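Local coordinates for NOL1/NOP2/sun family protein (Enterococcus faecium, PDB 3M4X) that probably methylates ribosomal RNA, as expected of an RsmF-like member of the NOL1/NOP2/sun family of RNA cytosine methyltransferases, at residues Pro254-Ile260 with Val297-His303; Glu241-Ile245 with Gly269-Gly274; Val181-Cys185 with Arg212-Leu217; Met95-Ala101 with Gln122-Gln126; Pro165-Val169 with Ser219-Met223. One frame throughout, in Å; residues are numbered along the deposited sequence.

Contact 1 of 5, residues Pro254-Ile260 with Val297-His303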
# COMPACT_ATOMS: atom_id res chain seq x y z
N PRO A 254 -6.57 -26.26 7.12
CA PRO A 254 -7.93 -26.03 7.64
C PRO A 254 -8.43 -24.62 7.27
O PRO A 254 -8.60 -23.78 8.15
CB PRO A 254 -7.76 -26.17 9.16
CG PRO A 254 -6.31 -25.89 9.42
CD PRO A 254 -5.56 -26.35 8.20
N VAL A 255 -8.65 -24.38 5.99
CA VAL A 255 -9.14 -23.08 5.52
C VAL A 255 -10.47 -23.19 4.77
O VAL A 255 -10.72 -24.18 4.08
CB VAL A 255 -8.12 -22.40 4.59
CG1 VAL A 255 -6.82 -22.10 5.33
CG2 VAL A 255 -7.87 -23.28 3.33
N THR A 256 -11.31 -22.17 4.89
CA THR A 256 -12.58 -22.14 4.19
C THR A 256 -12.57 -21.00 3.18
O THR A 256 -12.06 -19.92 3.46
CB THR A 256 -13.76 -21.97 5.15
OG1 THR A 256 -13.48 -20.90 6.05
CG2 THR A 256 -13.98 -23.24 5.97
N ILE A 257 -13.12 -21.26 1.99
CA ILE A 257 -13.29 -20.21 1.00
C ILE A 257 -14.45 -19.31 1.42
O ILE A 257 -15.52 -19.78 1.80
CB ILE A 257 -13.61 -20.77 -0.42
CG1 ILE A 257 -12.59 -21.83 -0.85
CG2 ILE A 257 -13.67 -19.62 -1.43
CD1 ILE A 257 -12.80 -22.36 -2.29
N GLU A 258 -14.24 -18.01 1.33
CA GLU A 258 -15.21 -17.06 1.84
C GLU A 258 -15.74 -16.13 0.74
O GLU A 258 -15.10 -15.90 -0.29
CB GLU A 258 -14.56 -16.25 2.96
CG GLU A 258 -15.41 -16.09 4.20
CD GLU A 258 -15.45 -17.34 5.06
OE1 GLU A 258 -14.46 -18.09 5.09
OE2 GLU A 258 -16.49 -17.56 5.72
N GLU A 259 -16.93 -15.59 0.98
CA GLU A 259 -17.52 -14.65 0.04
C GLU A 259 -16.84 -13.30 0.12
O GLU A 259 -16.36 -12.89 1.17
CB GLU A 259 -19.01 -14.50 0.31
CG GLU A 259 -19.74 -15.83 0.19
CD GLU A 259 -21.23 -15.66 -0.02
OE1 GLU A 259 -21.80 -14.67 0.48
OE2 GLU A 259 -21.82 -16.53 -0.70
N ILE A 260 -16.78 -12.62 -1.02
CA ILE A 260 -16.23 -11.28 -1.11
C ILE A 260 -17.35 -10.35 -1.56
O ILE A 260 -17.60 -10.22 -2.76
CB ILE A 260 -15.08 -11.22 -2.12
CG1 ILE A 260 -13.95 -12.16 -1.67
CG2 ILE A 260 -14.60 -9.77 -2.30
CD1 ILE A 260 -12.84 -12.37 -2.70
N VAL A 297 -8.68 -12.97 -7.39
CA VAL A 297 -8.64 -12.77 -5.95
C VAL A 297 -9.47 -13.80 -5.19
O VAL A 297 -10.55 -14.18 -5.64
CB VAL A 297 -9.14 -11.38 -5.51
CG1 VAL A 297 -8.92 -11.20 -4.01
CG2 VAL A 297 -8.40 -10.32 -6.24
N ALA A 298 -8.98 -14.21 -4.03
CA ALA A 298 -9.70 -15.14 -3.17
C ALA A 298 -9.55 -14.73 -1.70
O ALA A 298 -8.48 -14.26 -1.28
CB ALA A 298 -9.20 -16.57 -3.40
N LYS A 299 -10.61 -14.89 -0.93
CA LYS A 299 -10.53 -14.65 0.52
C LYS A 299 -10.83 -15.94 1.28
O LYS A 299 -11.82 -16.60 1.02
CB LYS A 299 -11.51 -13.56 0.96
CG LYS A 299 -11.47 -13.27 2.45
CD LYS A 299 -12.26 -12.00 2.82
CE LYS A 299 -13.74 -12.21 2.56
NZ LYS A 299 -14.59 -11.13 3.14
N LEU A 300 -9.96 -16.28 2.23
CA LEU A 300 -10.13 -17.51 3.01
C LEU A 300 -10.02 -17.23 4.50
O LEU A 300 -9.36 -16.28 4.91
CB LEU A 300 -9.07 -18.55 2.62
CG LEU A 300 -9.12 -18.92 1.14
CD1 LEU A 300 -7.99 -18.22 0.37
CD2 LEU A 300 -9.06 -20.44 0.96
N THR A 301 -10.66 -18.08 5.30
CA THR A 301 -10.51 -18.04 6.73
C THR A 301 -9.69 -19.25 7.20
O THR A 301 -9.93 -20.38 6.78
CB THR A 301 -11.87 -18.07 7.44
OG1 THR A 301 -12.62 -16.91 7.10
CG2 THR A 301 -11.68 -18.11 8.93
N PHE A 302 -8.71 -19.00 8.06
CA PHE A 302 -7.90 -20.06 8.63
C PHE A 302 -8.48 -20.49 9.99
O PHE A 302 -8.76 -19.65 10.84
CB PHE A 302 -6.46 -19.56 8.80
CG PHE A 302 -5.56 -20.47 9.56
CD1 PHE A 302 -5.13 -21.66 8.99
CD2 PHE A 302 -5.14 -20.14 10.84
CE1 PHE A 302 -4.27 -22.50 9.69
CE2 PHE A 302 -4.31 -20.98 11.54
CZ PHE A 302 -3.87 -22.17 10.96
N HIS A 303 -8.65 -21.80 10.19
CA HIS A 303 -9.27 -22.30 11.42
C HIS A 303 -8.33 -23.10 12.31
O HIS A 303 -8.75 -23.63 13.35
CB HIS A 303 -10.52 -23.12 11.08
CG HIS A 303 -11.54 -22.33 10.32
ND1 HIS A 303 -12.51 -21.57 10.94
CD2 HIS A 303 -11.72 -22.15 8.99
CE1 HIS A 303 -13.25 -20.97 10.03
NE2 HIS A 303 -12.79 -21.31 8.83
O HOH W 1 -13.02 -15.89 -2.08
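T256 and T301 form an antiparallel hydrogen-bonded pair: T256 N donates to T301 O at 2.9 Å, and T301 N returns a bond to T256 O at 3.0 Å. H303 N extends the ladder by donating to P254 O. At the other end a water joins the edges, accepting from K299 N at 2.9 Å and lying 2.7 Å from E258 O.

Side chains divide between the two faces. On the polar one, T256 OG1 lies in the ring plane of H303, at its edge, 2.9 Å from NE2; either could supply the proton. T256 holds OG1 between its backbone N and carbonyl carbon (chi1 48°), which also puts CG2 near the same ring. E258 bends at chi2 (76°) and folds back toward T301, whose OG1 donates to E258 OE1 at 3.0 Å from well above the carboxylate plane. Q229 NE2, on the neighbouring strand, is the main partner of this hydroxyl. Next along, I260 CG1 rests on K299 CB at 3.9 Å.

On the apolar face V255 spreads its two methyls, CG2 to L300 CD2 at 3.9 Å and CG1 to the edge of the F302 ring, while I257 CG1 closes on the same L300 methyl.

I257 and L300 pack beneath helix 243-252, on I246, V250 and L249. Strand 295-302 lies between strands 255-258 and 228-234, bonding to the latter through A298 with Y232 and L300 with L230; strand 255-258 thus extends the Rossmann-like methyltransferase sheet, running antiparallel to strand 295-302.

Contact 2 of 5, residues Glu241-Ile245 with Gly269-Gly274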
# COMPACT_ATOMS: atom_id res chain seq x y z
N GLU A 241 -2.21 -21.03 -11.34
CA GLU A 241 -1.86 -20.05 -10.31
C GLU A 241 -3.04 -19.50 -9.52
O GLU A 241 -2.87 -18.79 -8.54
CB GLU A 241 -1.09 -18.89 -10.93
CG GLU A 241 0.20 -19.33 -11.57
CD GLU A 241 0.77 -18.29 -12.47
OE1 GLU A 241 0.58 -18.41 -13.71
OE2 GLU A 241 1.40 -17.35 -11.95
N ASN A 242 -4.25 -19.85 -9.96
CA ASN A 242 -5.46 -19.34 -9.35
C ASN A 242 -6.29 -20.45 -8.69
O ASN A 242 -6.08 -20.77 -7.52
CB ASN A 242 -6.30 -18.59 -10.40
CG ASN A 242 -5.54 -17.41 -11.02
OD1 ASN A 242 -5.92 -16.91 -12.09
ND2 ASN A 242 -4.48 -16.96 -10.36
N GLU A 243 -7.23 -21.03 -9.43
CA GLU A 243 -8.09 -22.07 -8.86
C GLU A 243 -7.30 -23.27 -8.31
O GLU A 243 -7.74 -23.91 -7.36
CB GLU A 243 -9.12 -22.60 -9.87
CG GLU A 243 -10.22 -21.62 -10.25
CD GLU A 243 -9.83 -20.70 -11.41
OE1 GLU A 243 -8.65 -20.74 -11.82
OE2 GLU A 243 -10.69 -19.94 -11.89
N GLU A 244 -6.17 -23.59 -8.91
CA GLU A 244 -5.42 -24.76 -8.46
C GLU A 244 -4.69 -24.46 -7.16
O GLU A 244 -4.59 -25.32 -6.30
CB GLU A 244 -4.48 -25.31 -9.54
CG GLU A 244 -5.21 -25.97 -10.71
CD GLU A 244 -4.27 -26.61 -11.74
OE1 GLU A 244 -3.13 -26.96 -11.38
OE2 GLU A 244 -4.68 -26.75 -12.92
N ILE A 245 -4.20 -23.22 -7.02
CA ILE A 245 -3.63 -22.74 -5.76
C ILE A 245 -4.66 -22.74 -4.61
O ILE A 245 -4.36 -23.20 -3.51
CB ILE A 245 -3.03 -21.33 -5.92
CG1 ILE A 245 -1.67 -21.41 -6.62
CG2 ILE A 245 -2.86 -20.67 -4.55
CD1 ILE A 245 -0.68 -22.34 -5.92
N GLY A 269 -14.24 -17.41 -10.18
CA GLY A 269 -13.39 -18.56 -10.40
C GLY A 269 -14.23 -19.70 -10.99
O GLY A 269 -15.45 -19.75 -10.80
N ARG A 270 -13.59 -20.61 -11.71
CA ARG A 270 -14.32 -21.69 -12.38
C ARG A 270 -14.08 -23.03 -11.70
O ARG A 270 -12.95 -23.49 -11.63
CB ARG A 270 -13.94 -21.76 -13.86
CG ARG A 270 -13.98 -20.40 -14.55
CD ARG A 270 -13.95 -20.54 -16.08
NE ARG A 270 -14.18 -19.25 -16.74
CZ ARG A 270 -14.50 -19.10 -18.02
NH1 ARG A 270 -14.65 -20.17 -18.80
NH2 ARG A 270 -14.68 -17.88 -18.52
N SER A 271 -15.14 -23.64 -11.19
CA SER A 271 -14.98 -24.89 -10.46
C SER A 271 -14.23 -25.94 -11.30
O SER A 271 -13.42 -26.69 -10.76
CB SER A 271 -16.33 -25.43 -10.01
OG SER A 271 -17.16 -25.69 -11.13
N GLU A 272 -14.49 -25.97 -12.60
CA GLU A 272 -13.84 -26.97 -13.46
C GLU A 272 -12.33 -26.75 -13.58
O GLU A 272 -11.61 -27.62 -14.03
CB GLU A 272 -14.50 -27.06 -14.84
CG GLU A 272 -14.32 -25.82 -15.74
CD GLU A 272 -15.40 -24.76 -15.53
OE1 GLU A 272 -16.08 -24.80 -14.48
OE2 GLU A 272 -15.57 -23.90 -16.42
N TRP A 273 -11.85 -25.58 -13.16
CA TRP A 273 -10.41 -25.34 -13.16
C TRP A 273 -9.73 -25.69 -11.83
O TRP A 273 -8.51 -25.57 -11.69
CB TRP A 273 -10.09 -23.90 -13.57
CG TRP A 273 -10.44 -23.61 -14.99
CD1 TRP A 273 -10.74 -24.53 -15.96
CD2 TRP A 273 -10.51 -22.33 -15.60
NE1 TRP A 273 -11.00 -23.88 -17.14
CE2 TRP A 273 -10.87 -22.53 -16.96
CE3 TRP A 273 -10.32 -21.02 -15.15
CZ2 TRP A 273 -11.04 -21.48 -17.86
CZ3 TRP A 273 -10.48 -19.97 -16.05
CH2 TRP A 273 -10.84 -20.21 -17.39
N GLY A 274 -10.52 -26.13 -10.85
CA GLY A 274 -9.97 -26.50 -9.55
C GLY A 274 -10.33 -27.92 -9.16
O GLY A 274 -10.75 -28.71 -10.01
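E243 reaches from the first turn of helix 243-252 into the curl of 269-274, where its OE2 accepts a hydrogen bond from R270 N at 3.0 Å. The bond is nearly straight (164° at the hydrogen) and uses the anti side of the carboxylate, somewhat out of its plane. A bend at chi2 (87°) turns the acid group up between G269 and W273. Here packing is close: OE2 is 3.4 Å from G269 CA and 3.5 Å from W273 CE3, at the indole edge, with carboxylate and ring planes almost perpendicular. R284 NE forms a salt bridge to the same OE2, so the buried charge is shared between an arginine and a backbone N-H, which probably stabilises its ionised form.

The outer side is looser. E244 brushes the loop through CG, 3.5 Å from W273 O, and is partly exposed. R270 runs its side chain along the indole, CD over a face of W273 toward its rim, and its guanidinium makes a salt bridge with E23.

Strands 267-268 and 283-285 pair antiparallel, G269 extending their bonding with T282; the contact thus joins this strand connection, with its 3-10 turn, to the first turn of helix 243-252.

Contact 3 of 5, residues Val181-Cys185 with Arg212-Leu217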
# COMPACT_ATOMS: atom_id res chain seq x y z
N VAL A 181 -1.63 -11.64 0.24
CA VAL A 181 -0.58 -12.20 -0.59
C VAL A 181 -0.91 -11.93 -2.06
O VAL A 181 -1.68 -12.65 -2.69
CB VAL A 181 -0.48 -13.72 -0.38
CG1 VAL A 181 0.68 -14.29 -1.21
CG2 VAL A 181 -0.30 -14.04 1.09
N ASP A 182 -0.33 -10.86 -2.59
CA ASP A 182 -0.42 -10.56 -4.01
C ASP A 182 0.81 -11.22 -4.63
O ASP A 182 1.87 -10.64 -4.71
CB ASP A 182 -0.43 -9.05 -4.20
CG ASP A 182 -0.35 -8.62 -5.65
OD1 ASP A 182 -0.99 -9.24 -6.53
OD2 ASP A 182 0.36 -7.62 -5.90
N ALA A 183 0.65 -12.48 -5.01
CA ALA A 183 1.78 -13.35 -5.31
C ALA A 183 2.47 -13.05 -6.63
O ALA A 183 1.80 -12.75 -7.62
CB ALA A 183 1.35 -14.80 -5.29
N PRO A 184 3.80 -13.16 -6.65
CA PRO A 184 4.48 -13.10 -7.95
C PRO A 184 3.83 -14.16 -8.80
O PRO A 184 3.57 -15.27 -8.31
CB PRO A 184 5.92 -13.51 -7.62
CG PRO A 184 6.07 -13.33 -6.13
CD PRO A 184 4.70 -13.56 -5.56
N CYS A 185 3.56 -13.84 -10.06
CA CYS A 185 2.82 -14.75 -10.92
C CYS A 185 3.26 -14.58 -12.38
O CYS A 185 4.12 -13.75 -12.67
CB CYS A 185 1.32 -14.51 -10.75
SG CYS A 185 0.87 -12.75 -10.61
N ARG A 212 6.18 -21.58 -6.62
CA ARG A 212 6.65 -20.48 -5.80
C ARG A 212 5.49 -19.94 -4.96
O ARG A 212 5.67 -19.57 -3.79
CB ARG A 212 7.27 -19.38 -6.66
CG ARG A 212 8.44 -18.66 -5.98
CD ARG A 212 9.07 -17.60 -6.89
NE ARG A 212 10.29 -17.03 -6.31
CZ ARG A 212 10.60 -15.74 -6.33
NH1 ARG A 212 9.79 -14.86 -6.90
NH2 ARG A 212 11.73 -15.32 -5.77
N GLN A 213 4.30 -19.93 -5.55
CA GLN A 213 3.13 -19.47 -4.83
C GLN A 213 2.90 -20.32 -3.59
O GLN A 213 2.61 -19.81 -2.51
CB GLN A 213 1.90 -19.46 -5.75
CG GLN A 213 1.79 -18.18 -6.56
CD GLN A 213 1.42 -18.40 -8.02
OE1 GLN A 213 1.77 -17.60 -8.89
NE2 GLN A 213 0.72 -19.49 -8.29
N GLN A 214 3.07 -21.63 -3.75
CA GLN A 214 2.88 -22.57 -2.66
C GLN A 214 3.88 -22.34 -1.55
O GLN A 214 3.54 -22.42 -0.38
CB GLN A 214 2.99 -24.00 -3.19
CG GLN A 214 1.82 -24.40 -4.07
CD GLN A 214 2.00 -25.78 -4.72
OE1 GLN A 214 1.04 -26.40 -5.14
NE2 GLN A 214 3.24 -26.24 -4.78
N GLU A 215 5.11 -22.03 -1.91
CA GLU A 215 6.14 -21.76 -0.92
C GLU A 215 5.85 -20.49 -0.11
O GLU A 215 6.02 -20.46 1.11
CB GLU A 215 7.52 -21.66 -1.59
CG GLU A 215 8.02 -22.99 -2.13
CD GLU A 215 8.87 -22.85 -3.38
OE1 GLU A 215 9.54 -21.81 -3.53
OE2 GLU A 215 8.87 -23.79 -4.21
N ILE A 216 5.43 -19.43 -0.81
CA ILE A 216 5.11 -18.18 -0.16
C ILE A 216 3.95 -18.39 0.80
O ILE A 216 4.02 -17.97 1.96
CB ILE A 216 4.79 -17.09 -1.20
CG1 ILE A 216 6.02 -16.79 -2.05
CG2 ILE A 216 4.31 -15.80 -0.52
CD1 ILE A 216 5.78 -15.81 -3.17
N LEU A 217 2.92 -19.10 0.33
CA LEU A 217 1.71 -19.35 1.11
C LEU A 217 1.90 -20.27 2.30
O LEU A 217 1.15 -20.19 3.27
CB LEU A 217 0.63 -19.95 0.22
CG LEU A 217 -0.08 -19.01 -0.74
CD1 LEU A 217 -0.91 -19.83 -1.71
CD2 LEU A 217 -0.96 -18.03 0.06
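V181 turns CG1 anti to its backbone N (chi1 -177°), which aims that methyl at I216 CG2, 4.0 Å away, and leaves CG2 to approach L217 CD2 at 4.2 Å. I216 is stretched along its longer branch (chi2 175°), carrying CD1 out to the pyrrolidine of P184. There the contact is tight, the I216 methyl CD1 lying 3.5 Å from P184 CD. One helical turn earlier, Q213 lies with its CG 3.6 Å from A183 CB, bending beyond that carbon toward the backbone around P184 O and the neighbourhood of C185. The orientation of its terminal amide is uncertain.

Strand 176-182 is one of the parallel strands of the Rossmann-like core, bonded through V181 and A183 to strand 228-234, and helix 205-222 packs alongside, running roughly antiparallel to it. The end of this strand and the turn after it carry the Asp-Ala-Pro-Cys sequence, the motif IV signature of RNA cytosine-5 methyltransferases.

Branched aliphatic groups, an alanine methyl and a proline ring supply most of the grip, consistent with the signature turn being held against the helix mainly by apolar packing, with polar bonding confined at most to the region of Q213.

Contact 4 of 5, residues Met95-Ala101 with Gln122-Gln126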
# COMPACT_ATOMS: atom_id res chain seq x y z
N MSE A 95 -7.19 -2.67 -7.78
CA MSE A 95 -7.87 -2.14 -6.60
C MSE A 95 -8.78 -3.18 -5.95
O MSE A 95 -9.18 -3.03 -4.79
CB MSE A 95 -8.70 -0.92 -6.96
CG MSE A 95 -7.90 0.26 -7.49
SE MSE A 95 -9.14 1.75 -7.76
CE MSE A 95 -7.95 2.97 -8.72
N ILE A 96 -9.12 -4.22 -6.70
CA ILE A 96 -10.05 -5.24 -6.20
C ILE A 96 -9.45 -5.95 -5.00
O ILE A 96 -10.15 -6.38 -4.09
CB ILE A 96 -10.41 -6.28 -7.28
CG1 ILE A 96 -11.63 -7.09 -6.85
CG2 ILE A 96 -9.23 -7.21 -7.56
CD1 ILE A 96 -12.83 -6.26 -6.55
N VAL A 97 -8.13 -6.07 -4.99
CA VAL A 97 -7.44 -6.86 -3.98
C VAL A 97 -7.59 -6.21 -2.61
O VAL A 97 -8.04 -6.85 -1.66
CB VAL A 97 -5.97 -7.03 -4.36
CG1 VAL A 97 -5.23 -7.77 -3.28
CG2 VAL A 97 -5.87 -7.76 -5.69
N GLY A 98 -7.23 -4.93 -2.52
CA GLY A 98 -7.39 -4.17 -1.29
C GLY A 98 -8.83 -4.09 -0.84
O GLY A 98 -9.13 -4.13 0.35
N THR A 99 -9.74 -4.01 -1.80
CA THR A 99 -11.14 -3.94 -1.44
C THR A 99 -11.62 -5.28 -0.85
O THR A 99 -12.32 -5.30 0.16
CB THR A 99 -11.99 -3.52 -2.64
OG1 THR A 99 -11.63 -2.18 -2.99
CG2 THR A 99 -13.47 -3.57 -2.31
N ALA A 100 -11.24 -6.38 -1.49
CA ALA A 100 -11.56 -7.72 -0.98
C ALA A 100 -11.06 -7.91 0.45
O ALA A 100 -11.74 -8.51 1.28
CB ALA A 100 -10.96 -8.78 -1.87
N ALA A 101 -9.88 -7.37 0.72
CA ALA A 101 -9.22 -7.56 2.00
C ALA A 101 -10.00 -6.96 3.15
O ALA A 101 -10.00 -7.52 4.25
CB ALA A 101 -7.79 -7.00 1.96
N GLN A 122 -4.22 1.00 0.33
CA GLN A 122 -5.66 0.89 0.58
C GLN A 122 -5.99 0.24 1.94
O GLN A 122 -7.00 0.58 2.57
CB GLN A 122 -6.47 0.29 -0.60
CG GLN A 122 -5.97 -0.98 -1.20
CD GLN A 122 -6.49 -1.24 -2.64
OE1 GLN A 122 -5.79 -1.87 -3.44
NE2 GLN A 122 -7.73 -0.79 -2.95
N LEU A 123 -5.12 -0.64 2.42
CA LEU A 123 -5.33 -1.25 3.74
C LEU A 123 -5.22 -0.19 4.82
O LEU A 123 -6.04 -0.12 5.74
CB LEU A 123 -4.28 -2.33 4.00
CG LEU A 123 -4.31 -3.57 3.09
CD1 LEU A 123 -3.07 -4.44 3.34
CD2 LEU A 123 -5.58 -4.37 3.33
N ALA A 124 -4.19 0.62 4.72
CA ALA A 124 -3.96 1.68 5.68
C ALA A 124 -5.13 2.66 5.69
O ALA A 124 -5.52 3.15 6.76
CB ALA A 124 -2.67 2.38 5.37
N ALA A 125 -5.69 2.96 4.53
CA ALA A 125 -6.84 3.86 4.46
C ALA A 125 -7.99 3.23 5.23
O ALA A 125 -8.74 3.91 5.91
CB ALA A 125 -7.26 4.15 2.99
N GLN A 126 -8.10 1.91 5.11
CA GLN A 126 -9.17 1.17 5.77
C GLN A 126 -9.00 1.16 7.30
O GLN A 126 -9.97 1.18 8.05
CB GLN A 126 -9.21 -0.26 5.25
CG GLN A 126 -9.88 -0.45 3.87
CD GLN A 126 -9.52 -1.80 3.23
OE1 GLN A 126 -8.65 -2.52 3.72
NE2 GLN A 126 -10.19 -2.14 2.14
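Q122 lays its side chain against G98, the closest point between the two helix backbones. CB leaves helix 118-127 in the direction of helix 95-101, and CG takes the position between backbone N and carbonyl carbon (chi1 50°), from which it touches G98 CA at 3.5 Å. CD comes closer still, 3.3 Å from G98 CA, the amide carbon lying directly on the glycine backbone. Of the two terminal atoms, OE1 passes near G98 N and has its main partner outside, in Q90 NE2. NE2 turns the other way and makes a weak, bent bond to M95 O at 3.2 Å, a carbonyl that already accepts T99 N within its own helix.

The two helices are inclined by 32°, with axes 9.5 Å apart. Helix 118-127 follows strand 108-111 of the Rossmann-like sheet, and the intervening turn is rich in glycine, like the loop that in related enzymes lines the S-adenosylmethionine site.

One turn on, Q126 extends alongside Q122 and donates from NE2 to G98 O at 2.9 Å. The donor stands 44° above the carbonyl plane, not on a lone pair. Q126 OE1 accepts from A103 N, which fixes the rotation of the amide. On the sheet side, A101 CB meets L123 CD2 at 3.7 Å, and A101 also touches I231 of strand 228-234.

Contact 5 of 5, residues Pro165-Val169 with Ser219-Met223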
# COMPACT_ATOMS: atom_id res chain seq x y z
N PRO A 165 9.34 -14.07 2.78
CA PRO A 165 8.28 -14.54 3.67
C PRO A 165 8.77 -15.43 4.83
O PRO A 165 8.47 -15.13 5.99
CB PRO A 165 7.37 -15.33 2.73
CG PRO A 165 7.52 -14.63 1.42
CD PRO A 165 8.97 -14.20 1.36
N ALA A 166 9.53 -16.47 4.52
CA ALA A 166 9.95 -17.44 5.54
C ALA A 166 10.73 -16.79 6.68
O ALA A 166 10.60 -17.19 7.84
CB ALA A 166 10.77 -18.58 4.89
N GLU A 167 11.55 -15.80 6.35
CA GLU A 167 12.32 -15.10 7.37
C GLU A 167 11.43 -14.41 8.40
O GLU A 167 11.88 -14.11 9.50
CB GLU A 167 13.24 -14.08 6.70
CG GLU A 167 14.24 -14.73 5.76
CD GLU A 167 15.04 -13.72 4.94
OE1 GLU A 167 14.57 -12.57 4.79
OE2 GLU A 167 16.13 -14.09 4.45
N LEU A 168 10.18 -14.16 8.06
CA LEU A 168 9.28 -13.42 8.95
C LEU A 168 8.60 -14.33 9.96
O LEU A 168 8.18 -13.89 11.03
CB LEU A 168 8.20 -12.70 8.13
CG LEU A 168 8.63 -11.56 7.21
CD1 LEU A 168 7.44 -11.05 6.41
CD2 LEU A 168 9.29 -10.42 8.00
N VAL A 169 8.46 -15.60 9.60
CA VAL A 169 7.72 -16.55 10.40
C VAL A 169 8.15 -16.60 11.86
O VAL A 169 7.30 -16.49 12.75
CB VAL A 169 7.79 -17.94 9.79
CG1 VAL A 169 7.11 -18.95 10.70
CG2 VAL A 169 7.15 -17.92 8.41
N SER A 219 4.47 -20.26 4.15
CA SER A 219 4.95 -19.36 5.19
C SER A 219 3.82 -18.46 5.71
O SER A 219 3.67 -18.28 6.92
CB SER A 219 6.10 -18.51 4.68
OG SER A 219 7.26 -19.31 4.48
N ALA A 220 3.03 -17.92 4.78
CA ALA A 220 1.96 -16.99 5.14
C ALA A 220 1.02 -17.61 6.15
O ALA A 220 0.71 -16.99 7.17
CB ALA A 220 1.17 -16.55 3.88
N ILE A 221 0.57 -18.82 5.86
CA ILE A 221 -0.44 -19.45 6.71
C ILE A 221 0.02 -19.62 8.16
O ILE A 221 -0.81 -19.57 9.09
CB ILE A 221 -0.91 -20.80 6.14
CG1 ILE A 221 -1.63 -20.56 4.82
CG2 ILE A 221 -1.85 -21.48 7.10
CD1 ILE A 221 -2.45 -21.72 4.37
N LYS A 222 1.32 -19.78 8.37
CA LYS A 222 1.85 -19.89 9.73
C LYS A 222 1.69 -18.57 10.53
O LYS A 222 1.70 -18.56 11.77
CB LYS A 222 3.31 -20.32 9.71
CG LYS A 222 3.55 -21.66 9.04
CD LYS A 222 4.97 -22.11 9.28
CE LYS A 222 5.47 -23.04 8.19
NZ LYS A 222 6.97 -23.15 8.28
N MSE A 223 1.53 -17.46 9.82
CA MSE A 223 1.46 -16.18 10.51
C MSE A 223 0.05 -15.72 10.84
O MSE A 223 -0.15 -14.62 11.34
CB MSE A 223 2.25 -15.14 9.73
CG MSE A 223 3.73 -15.53 9.68
SE MSE A 223 4.85 -14.23 8.78
CE MSE A 223 4.50 -14.69 6.89
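M223, a selenomethionine whose SE lies 3.7 Å from L168 CB, is secured at the end of helix 205-222 by the bond from M223 N to A220 O at 2.8 Å. The chain runs out extended and then bends at chi3 (-80°), turning the terminal CE back toward P165 O, 4.1 Å away. The selenium thus packs against the first turn of helix 165-172, and V169 CG2 skirts it at a longer distance.

Helix 165-172 follows strand 158-161 of the Rossmann-like sheet, and helix 205-222 lies in the crossover from strand 176-182 to the adjacent parallel strand 228-234, a beta-alpha-beta unit that also includes helix 195-200. The two helices run side by side over the sheet, with L168 and A220 both touching L112.

S219, also buried, fits between P165, A166 and V169: its CB is 3.9 Å from both P165 CB and V169 CG2, while OG sits on the backbone of A166, 3.4 Å from CA. V169 holds CG1 anti to its backbone N (chi1 175°), which presents that methyl to the aliphatic part of K222, with CD at 4.1 Å. Backbone bonds of K222 with G174 and of M223 with F176 tie this helix end to the start of strand 176-182 and the residues just before it.

Contact 4 is the most buried and lies nearest the centre of the chain; the others are partly buried. Contact 1 is a strand pair with a polar and an apolar face, whereas contacts 3 and 5 are largely apolar and share helix 205-222, contact 3 being nested within the chain loop closed by contact 5. Glutamine amides bonded to backbone carbonyls, one of them weakly, distinguish contact 4, and a carboxylate reaching a backbone N-H distinguishes contact 2. V297 of contact 1 packs on I96, V97 and A100 of contact 4, F302 of contact 1 meets I221 of contact 5, and I245 of contact 2 abuts L217 of contact 3, linking all five around one sheet.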